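PDB 6N2B: tapirin from Caldicellulosiruptor kristjanssonii, which probably binds cellulose at the cell surface, helping this extreme thermophile adhere to plant biomass, through a calcium-containing beta-helical C-terminal domain. Local coordinates for residues K251-V257 with Q273-N279. Numbering follows the deposited sequence.
Sequences KGPEVIV and QNKLVFN
Strands 254-257 and 275-278 run parallel, their axes 4.8 Å apart and inclined by 7°, and Val255 and Val257 pair through N and O with Lys275, Val277 and Asn279; Val257 N to Val277 O, at 2.8 Å, is nearly straight. Where the chains come in at Gly252 and Asn274, a water bridges them: it donates to Gly252 O and accepts from Asn274 N and Lys275 N. The side-chain amide of Asn274 adds a direct link, ND2 reaching Pro253 O at 2.9 Å; ND2 lies in the carbonyl plane of Pro253, and Pro253 O in turn only 6° out of the Asn274 amide plane. CG anti to the backbone N (chi1 179°) carries the amide across to Pro253 O. On the outward face Glu254 and Lys275 lie alongside each other, OE2 to NZ a weak 3.3 Å salt bridge, while OE1 of Glu254 pairs with Arg233; next, Ile256 CD1 rests on Val277 CB at 3.9 Å. On the inward face Val255 CG1 meets Leu276 CD1 at 3.7 Å, and Val257 lies over one face of the Phe278 ring, a CH-pi contact with CB 4.2 Å from the centroid. These rungs belong to successive coils of a right-handed parallel beta-helix: strand 234-236 continues the sheet beyond 254-257 and strand 300-303 beyond 275-278, while Met270 and Ile272 of strand 269-272 meet Leu276 and Val255 in the core.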
# COMPACT_ATOMS: atom_id res chain seq x y z
N LYS A 251 9.43 2.92 1.31
CA LYS A 251 10.69 3.43 1.80
C LYS A 251 11.12 4.71 1.07
O LYS A 251 12.22 5.21 1.32
CB LYS A 251 11.75 2.34 1.72
CG LYS A 251 11.47 1.23 2.73
CD LYS A 251 12.72 0.52 3.22
CE LYS A 251 13.47 1.27 4.31
NZ LYS A 251 14.48 0.38 4.98
N GLY A 252 10.25 5.27 0.23
CA GLY A 252 10.48 6.56 -0.40
C GLY A 252 9.81 7.73 0.32
O GLY A 252 9.27 7.60 1.43
N PRO A 253 9.83 8.91 -0.32
CA PRO A 253 9.46 10.14 0.40
C PRO A 253 7.96 10.43 0.56
O PRO A 253 7.61 11.23 1.44
CB PRO A 253 10.13 11.25 -0.44
CG PRO A 253 10.38 10.65 -1.77
CD PRO A 253 10.61 9.19 -1.54
N GLU A 254 7.07 9.88 -0.26
CA GLU A 254 5.64 10.17 -0.13
C GLU A 254 4.84 8.91 -0.40
O GLU A 254 5.29 8.02 -1.12
CB GLU A 254 5.11 11.25 -1.11
CG GLU A 254 6.08 12.36 -1.56
CD GLU A 254 5.47 13.28 -2.64
OE1 GLU A 254 5.86 13.16 -3.83
OE2 GLU A 254 4.60 14.11 -2.29
N VAL A 255 3.65 8.86 0.20
CA VAL A 255 2.56 8.01 -0.25
C VAL A 255 1.37 8.93 -0.38
O VAL A 255 0.85 9.42 0.63
CB VAL A 255 2.24 6.86 0.71
CG1 VAL A 255 1.04 6.06 0.18
CG2 VAL A 255 3.44 5.95 0.87
N ILE A 256 0.94 9.19 -1.60
CA ILE A 256 -0.12 10.15 -1.87
C ILE A 256 -1.31 9.38 -2.39
O ILE A 256 -1.26 8.82 -3.49
CB ILE A 256 0.32 11.22 -2.87
CG1 ILE A 256 1.71 11.79 -2.49
CG2 ILE A 256 -0.76 12.28 -2.99
CD1 ILE A 256 1.76 12.65 -1.23
N VAL A 257 -2.39 9.36 -1.62
CA VAL A 257 -3.64 8.75 -2.04
C VAL A 257 -4.58 9.87 -2.46
O VAL A 257 -5.01 10.68 -1.63
CB VAL A 257 -4.24 7.90 -0.91
CG1 VAL A 257 -5.63 7.39 -1.30
CG2 VAL A 257 -3.30 6.74 -0.57
N GLN A 273 7.93 5.64 5.34
CA GLN A 273 9.26 6.19 5.61
C GLN A 273 9.22 7.67 5.96
O GLN A 273 9.87 8.11 6.92
CB GLN A 273 10.17 5.95 4.41
CG GLN A 273 11.46 6.74 4.43
CD GLN A 273 12.46 6.16 5.40
OE1 GLN A 273 12.43 4.97 5.70
NE2 GLN A 273 13.35 7.00 5.90
N ASN A 274 8.49 8.48 5.18
CA ASN A 274 8.44 9.92 5.44
C ASN A 274 7.02 10.43 5.67
O ASN A 274 6.68 10.80 6.80
CB ASN A 274 9.12 10.69 4.31
CG ASN A 274 9.07 12.18 4.53
OD1 ASN A 274 9.62 12.70 5.51
ND2 ASN A 274 8.40 12.89 3.62
N LYS A 275 6.18 10.49 4.63
CA LYS A 275 4.89 11.17 4.71
C LYS A 275 3.79 10.34 4.03
O LYS A 275 4.04 9.66 3.03
CB LYS A 275 5.00 12.59 4.09
CG LYS A 275 3.94 12.98 3.06
CD LYS A 275 4.19 14.39 2.48
CE LYS A 275 5.07 14.36 1.23
NZ LYS A 275 5.18 15.69 0.55
N LEU A 276 2.58 10.38 4.61
CA LEU A 276 1.39 9.76 4.03
C LEU A 276 0.31 10.82 3.94
O LEU A 276 0.09 11.58 4.89
CB LEU A 276 0.91 8.57 4.87
CG LEU A 276 -0.48 7.97 4.62
CD1 LEU A 276 -0.65 7.57 3.15
CD2 LEU A 276 -0.71 6.77 5.53
N VAL A 277 -0.37 10.90 2.80
CA VAL A 277 -1.35 11.95 2.58
C VAL A 277 -2.56 11.35 1.89
O VAL A 277 -2.45 10.88 0.75
CB VAL A 277 -0.78 13.12 1.74
CG1 VAL A 277 -1.81 14.22 1.60
CG2 VAL A 277 0.47 13.67 2.37
N PHE A 278 -3.70 11.35 2.57
CA PHE A 278 -4.99 11.19 1.91
C PHE A 278 -5.47 12.57 1.51
O PHE A 278 -5.77 13.40 2.37
CB PHE A 278 -5.99 10.50 2.82
CG PHE A 278 -5.76 9.05 2.96
CD1 PHE A 278 -4.81 8.57 3.84
CD2 PHE A 278 -6.49 8.14 2.21
CE1 PHE A 278 -4.59 7.22 3.98
CE2 PHE A 278 -6.28 6.78 2.35
CZ PHE A 278 -5.33 6.33 3.24
N ASN A 279 -5.55 12.82 0.21
CA ASN A 279 -5.69 14.20 -0.25
C ASN A 279 -7.10 14.74 -0.11
O ASN A 279 -7.27 15.95 0.07
CB ASN A 279 -5.24 14.30 -1.70
CG ASN A 279 -4.41 15.52 -1.93
OD1 ASN A 279 -3.28 15.60 -1.45
ND2 ASN A 279 -4.97 16.49 -2.66
O HOH W 1 6.97 8.27 2.92